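Local coordinates for metagenomic carboxyl esterase MGS0156 (Uncultured organism, PDB 5D8M), which probably hydrolyses carboxylic esters, using an alpha/beta-hydrolase fold, at residues S183-I188 with L300-P305; A259-F264 with N296-A301. All coordinates share one frame; numbering follows the deposited sequence.

Interaction 1: S183-I188 with L300-P305; sequences SVAGAI and LAVAMP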
loop_
_atom_site.group_PDB
_atom_site.type_symbol
_atom_site.label_atom_id
_atom_site.label_comp_id
_atom_site.label_asym_id
_atom_site.label_seq_id
_atom_site.Cartn_x
_atom_site.Cartn_y
_atom_site.Cartn_z
ATOM N N SER A 183 2.758 2.283 -4.200
ATOM C CA SER A 183 1.721 2.250 -3.195
ATOM C C SER A 183 0.857 0.994 -3.366
ATOM O O SER A 183 0.289 0.776 -4.445
ATOM C CB SER A 183 0.855 3.528 -3.339
ATOM O OG SER A 183 -0.097 3.635 -2.300
ATOM N N VAL A 184 0.742 0.191 -2.314
ATOM C CA VAL A 184 -0.130 -0.971 -2.290
ATOM C C VAL A 184 -1.234 -0.764 -1.245
ATOM O O VAL A 184 -0.964 -0.788 -0.041
ATOM C CB VAL A 184 0.666 -2.262 -1.957
ATOM C CG1 VAL A 184 -0.218 -3.484 -2.065
ATOM C CG2 VAL A 184 1.912 -2.383 -2.887
ATOM N N ALA A 185 -2.471 -0.563 -1.707
ATOM C CA ALA A 185 -3.560 -0.153 -0.835
ATOM C C ALA A 185 -3.111 1.018 0.060
ATOM O O ALA A 185 -3.397 1.054 1.256
ATOM C CB ALA A 185 -4.047 -1.328 0.015
ATOM N N GLY A 186 -2.402 1.973 -0.530
ATOM C CA GLY A 186 -1.933 3.114 0.222
ATOM C C GLY A 186 -3.043 4.095 0.500
ATOM O O GLY A 186 -3.903 4.336 -0.346
ATOM N N ALA A 187 -3.019 4.681 1.686
ATOM C CA ALA A 187 -4.075 5.603 2.105
ATOM C C ALA A 187 -3.783 7.002 1.596
ATOM O O ALA A 187 -3.660 7.941 2.382
ATOM C CB ALA A 187 -4.196 5.607 3.645
ATOM N N ILE A 188 -3.679 7.147 0.280
ATOM C CA ILE A 188 -3.206 8.410 -0.301
ATOM C C ILE A 188 -4.093 9.603 0.092
ATOM O O ILE A 188 -3.595 10.657 0.501
ATOM C CB ILE A 188 -3.120 8.305 -1.837
ATOM C CG1 ILE A 188 -2.335 7.051 -2.261
ATOM C CG2 ILE A 188 -2.533 9.601 -2.445
ATOM C CD1 ILE A 188 -0.946 6.898 -1.614
ATOM N N LEU A 300 -5.832 -6.349 4.077
ATOM C CA LEU A 300 -4.744 -7.107 4.702
ATOM C C LEU A 300 -4.188 -8.198 3.797
ATOM O O LEU A 300 -2.974 -8.437 3.735
ATOM C CB LEU A 300 -5.238 -7.701 6.023
ATOM C CG LEU A 300 -5.534 -6.628 7.061
ATOM C CD1 LEU A 300 -6.054 -7.295 8.344
ATOM C CD2 LEU A 300 -4.298 -5.777 7.356
ATOM N N ALA A 301 -5.058 -8.831 3.037
ATOM C CA ALA A 301 -4.616 -9.937 2.177
ATOM C C ALA A 301 -3.603 -9.491 1.124
ATOM O O ALA A 301 -2.708 -10.239 0.747
ATOM C CB ALA A 301 -5.820 -10.591 1.502
ATOM N N VAL A 302 -3.733 -8.267 0.636
ATOM C CA VAL A 302 -2.866 -7.840 -0.460
ATOM C C VAL A 302 -1.395 -7.708 -0.017
ATOM O O VAL A 302 -0.494 -7.724 -0.857
ATOM C CB VAL A 302 -3.411 -6.508 -1.078
ATOM C CG1 VAL A 302 -3.190 -5.308 -0.112
ATOM C CG2 VAL A 302 -2.798 -6.254 -2.458
ATOM N N ALA A 303 -1.114 -7.661 1.290
ATOM C CA ALA A 303 0.246 -7.317 1.704
ATOM C C ALA A 303 0.739 -7.878 3.036
ATOM O O ALA A 303 1.942 -7.956 3.244
ATOM C CB ALA A 303 0.390 -5.784 1.737
HETATM N N MSE A 304 -0.174 -8.222 3.948
HETATM C CA MSE A 304 0.186 -8.638 5.304
HETATM C C MSE A 304 -0.246 -10.072 5.550
HETATM O O MSE A 304 -1.441 -10.322 5.758
HETATM C CB MSE A 304 -0.475 -7.720 6.360
HETATM C CG MSE A 304 0.085 -6.310 6.401
HETATM SE SE MSE A 304 1.699 -6.224 7.476
HETATM C CE MSE A 304 0.950 -6.369 9.271
ATOM N N PRO A 305 0.713 -11.016 5.551
ATOM C CA PRO A 305 0.394 -12.413 5.820
ATOM C C PRO A 305 0.132 -12.672 7.311
ATOM O O PRO A 305 0.915 -12.248 8.161
ATOM C CB PRO A 305 1.657 -13.159 5.360
ATOM C CG PRO A 305 2.777 -12.152 5.556
ATOM C CD PRO A 305 2.149 -10.812 5.254
#
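Val184 and Val302 bury the most surface here, an equal amount each, and meet methyl to methyl. CG1 of Val184 approaches both branches of its partner, 3.8 Å from Val302 CG2 and 4.0 Å from Val302 CG1, so it rests against the fork rather than on one prong. Each valine directs one methyl anti to its own backbone N: in Val184 that is CG1 (chi1 -174°), the atom doing the touching, and in Val302 it is CG2. The two side chains run past one another in opposite senses. Val302 CG1 also meets Ala185, whose CB comes within 4.1 Å. The two methyls of Val302 thus span consecutive residues near the C-terminal end of strand 178-184. Ala185 itself has positive phi (48°), the left-handed conformation, and the chain changes course there. Ala303 adds a looser contact, its CB 4.5 Å from Val184 CG1. On its side the backbone is turned in by Leu300 O, which accepts from both Met304 N (2.8 Å) and Ala303 N (3.2 Å).

All four touching residues are buried, and the contact is wholly apolar. Ile331 and Leu327 of helix 324-338 pack on Val184 and Val302 respectively, while Val155 and His157 of the adjoining strand 151-157 reach Val184 and Ala185. The valines therefore join a central strand of the parallel sheet to the loop that carries His299, the probable catalytic histidine. Neighbouring strand 151-157 runs into Ser158, the probable nucleophile, at what would be the nucleophile elbow of an alpha/beta hydrolase.

Interaction 2: A259-F264 with N296-A301; sequences AILRPF and NADHLA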
loop_
_atom_site.group_PDB
_atom_site.type_symbol
_atom_site.label_atom_id
_atom_site.label_comp_id
_atom_site.label_asym_id
_atom_site.label_seq_id
_atom_site.Cartn_x
_atom_site.Cartn_y
_atom_site.Cartn_z
ATOM N N ALA A 259 -13.549 -11.266 7.865
ATOM C CA ALA A 259 -14.621 -10.989 8.816
ATOM C C ALA A 259 -14.353 -9.699 9.588
ATOM O O ALA A 259 -15.222 -8.854 9.699
ATOM C CB ALA A 259 -14.799 -12.157 9.767
ATOM N N ILE A 260 -13.123 -9.532 10.061
ATOM C CA ILE A 260 -12.778 -8.407 10.915
ATOM C C ILE A 260 -12.967 -7.085 10.158
ATOM O O ILE A 260 -13.251 -6.052 10.765
ATOM C CB ILE A 260 -11.312 -8.520 11.446
ATOM C CG1 ILE A 260 -11.073 -7.544 12.598
ATOM C CG2 ILE A 260 -10.280 -8.329 10.324
ATOM C CD1 ILE A 260 -11.559 -8.070 13.922
ATOM N N LEU A 261 -12.845 -7.133 8.835
ATOM C CA LEU A 261 -12.914 -5.926 8.009
ATOM C C LEU A 261 -14.335 -5.643 7.505
ATOM O O LEU A 261 -14.647 -4.533 7.083
ATOM C CB LEU A 261 -11.973 -6.045 6.815
ATOM C CG LEU A 261 -10.480 -6.178 7.115
ATOM C CD1 LEU A 261 -9.751 -6.303 5.783
ATOM C CD2 LEU A 261 -9.956 -4.976 7.929
ATOM N N ARG A 262 -15.207 -6.641 7.554
ATOM C CA ARG A 262 -16.538 -6.459 6.982
ATOM C C ARG A 262 -17.358 -5.313 7.576
ATOM O O ARG A 262 -18.015 -4.611 6.825
ATOM C CB ARG A 262 -17.346 -7.756 7.082
ATOM C CG ARG A 262 -16.798 -8.828 6.177
ATOM C CD ARG A 262 -17.867 -9.868 5.857
ATOM N NE ARG A 262 -17.286 -10.960 5.098
ATOM C CZ ARG A 262 -16.981 -12.147 5.610
ATOM N NH1 ARG A 262 -17.250 -12.420 6.886
ATOM N NH2 ARG A 262 -16.435 -13.074 4.829
ATOM N N PRO A 263 -17.338 -5.122 8.908
ATOM C CA PRO A 263 -18.102 -3.964 9.383
ATOM C C PRO A 263 -17.625 -2.626 8.801
ATOM O O PRO A 263 -18.439 -1.711 8.607
ATOM C CB PRO A 263 -17.877 -4.000 10.898
ATOM C CG PRO A 263 -17.641 -5.441 11.207
ATOM C CD PRO A 263 -16.838 -5.946 10.030
ATOM N N PHE A 264 -16.331 -2.514 8.520
ATOM C CA PHE A 264 -15.786 -1.271 7.979
ATOM C C PHE A 264 -16.035 -1.230 6.488
ATOM O O PHE A 264 -16.380 -0.185 5.950
ATOM C CB PHE A 264 -14.288 -1.143 8.324
ATOM C CG PHE A 264 -14.023 -1.310 9.791
ATOM C CD1 PHE A 264 -14.322 -0.275 10.677
ATOM C CD2 PHE A 264 -13.575 -2.522 10.305
ATOM C CE1 PHE A 264 -14.130 -0.432 12.064
ATOM C CE2 PHE A 264 -13.372 -2.694 11.692
ATOM C CZ PHE A 264 -13.647 -1.653 12.571
ATOM N N ASN A 296 -7.452 -8.270 -6.417
ATOM C CA ASN A 296 -8.682 -8.837 -5.890
ATOM C C ASN A 296 -8.430 -9.412 -4.495
ATOM O O ASN A 296 -8.190 -10.605 -4.324
ATOM C CB ASN A 296 -9.214 -9.928 -6.845
ATOM C CG ASN A 296 -10.632 -10.345 -6.518
ATOM O OD1 ASN A 296 -11.176 -9.992 -5.448
ATOM N ND2 ASN A 296 -11.240 -11.124 -7.422
ATOM N N ALA A 297 -8.487 -8.546 -3.495
ATOM C CA ALA A 297 -7.989 -8.870 -2.177
ATOM C C ALA A 297 -8.463 -7.772 -1.238
ATOM O O ALA A 297 -8.633 -6.624 -1.684
ATOM C CB ALA A 297 -6.417 -8.946 -2.195
ATOM N N ASP A 298 -8.620 -8.076 0.051
ATOM C CA ASP A 298 -8.999 -7.021 0.981
ATOM C C ASP A 298 -7.714 -6.346 1.482
ATOM O O ASP A 298 -6.615 -6.713 1.082
ATOM C CB ASP A 298 -9.902 -7.550 2.139
ATOM C CG ASP A 298 -9.186 -8.557 3.078
ATOM O OD1 ASP A 298 -7.953 -8.451 3.300
ATOM O OD2 ASP A 298 -9.881 -9.431 3.658
ATOM N N HIS A 299 -7.871 -5.347 2.336
ATOM C CA HIS A 299 -6.761 -4.510 2.777
ATOM C C HIS A 299 -5.568 -5.293 3.313
ATOM O O HIS A 299 -4.422 -4.952 3.036
ATOM C CB HIS A 299 -7.265 -3.540 3.850
ATOM C CG HIS A 299 -6.297 -2.451 4.176
ATOM N ND1 HIS A 299 -5.989 -1.441 3.287
ATOM C CD2 HIS A 299 -5.560 -2.215 5.290
ATOM C CE1 HIS A 299 -5.120 -0.621 3.849
ATOM N NE2 HIS A 299 -4.838 -1.072 5.059
ATOM N N LEU A 300 -5.832 -6.349 4.077
ATOM C CA LEU A 300 -4.744 -7.107 4.702
ATOM C C LEU A 300 -4.188 -8.198 3.797
ATOM O O LEU A 300 -2.974 -8.437 3.735
ATOM C CB LEU A 300 -5.238 -7.701 6.023
ATOM C CG LEU A 300 -5.534 -6.628 7.061
ATOM C CD1 LEU A 300 -6.054 -7.295 8.344
ATOM C CD2 LEU A 300 -4.298 -5.777 7.356
ATOM N N ALA A 301 -5.058 -8.831 3.037
ATOM C CA ALA A 301 -4.616 -9.937 2.177
ATOM C C ALA A 301 -3.603 -9.491 1.124
ATOM O O ALA A 301 -2.708 -10.239 0.747
ATOM C CB ALA A 301 -5.820 -10.591 1.502
#
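Leu261 and Asp298 mark the closest approach of the two backbones, CA to CA 8.1 Å, where the turn leading into helix 262-269 passes the loop after strand 290-293. In that loop Asp298 makes an Asx motif just ahead of His299, the probable catalytic histidine of an alpha/beta-hydrolase fold.

One leucine makes nearly all of the contact. Leu261 reaches across with CD1, held anti to its own CA by a chi2 of 179°, and the methyl settles over the flat face of the Asp298 carboxylate, 3.6 Å from Asp298 CG and at almost the same range from both oxygens. The two side chains cross at about a right angle. Because CD1 sits above the carboxylate plane, the oxygens can take donors elsewhere. Further along, the same methyl lies 4.2 Å from His299 CB and 4.4 Å from Leu300 CG, along the helical-looking residues that follow Asp298.

The buried carboxylate is well supplied with donors. OD2 accepts from the backbone N of Ser258, which ties Asp298 to the residue just before 259-264. His299 turns its ring elsewhere: ND1 bonds to Asp276, and NE2 makes a weak hydrogen bond to Ser158 OG, a layout consistent with a Ser-His-Asp catalytic triad.

Asp298 chi1 of 65° puts the carboxylate back over its own following residues. There OD1 takes a weak bond from Leu300 N and a better one from Ala301 N at 2.9 Å, which is nearly straight at the hydrogen (166°) and meets OD1 almost end-on to the C-O bond.

How the interactions relate
Interactions 1 and 2 end on the same loop and share Leu300 and Ala301; their centres lie about 11 Å apart. Interaction 1 is the deeper, its centre about 4 Å from the centre of the chain against about 14 Å for interaction 2. They touch directly where Ala185 O comes 3.5 Å from His299 CE1 and where Val302 N lies 4.0 Å from Ala297 CB. His299, which together with Ser158 and Asp276 forms what looks like a catalytic triad, is where the two contacts meet: 259-264 packs beside its backbone, and the carbonyl of Ala185 lies beside its ring. His157 bridges both, touching Ala185 and Ala303 and donating to His299 O through NE2.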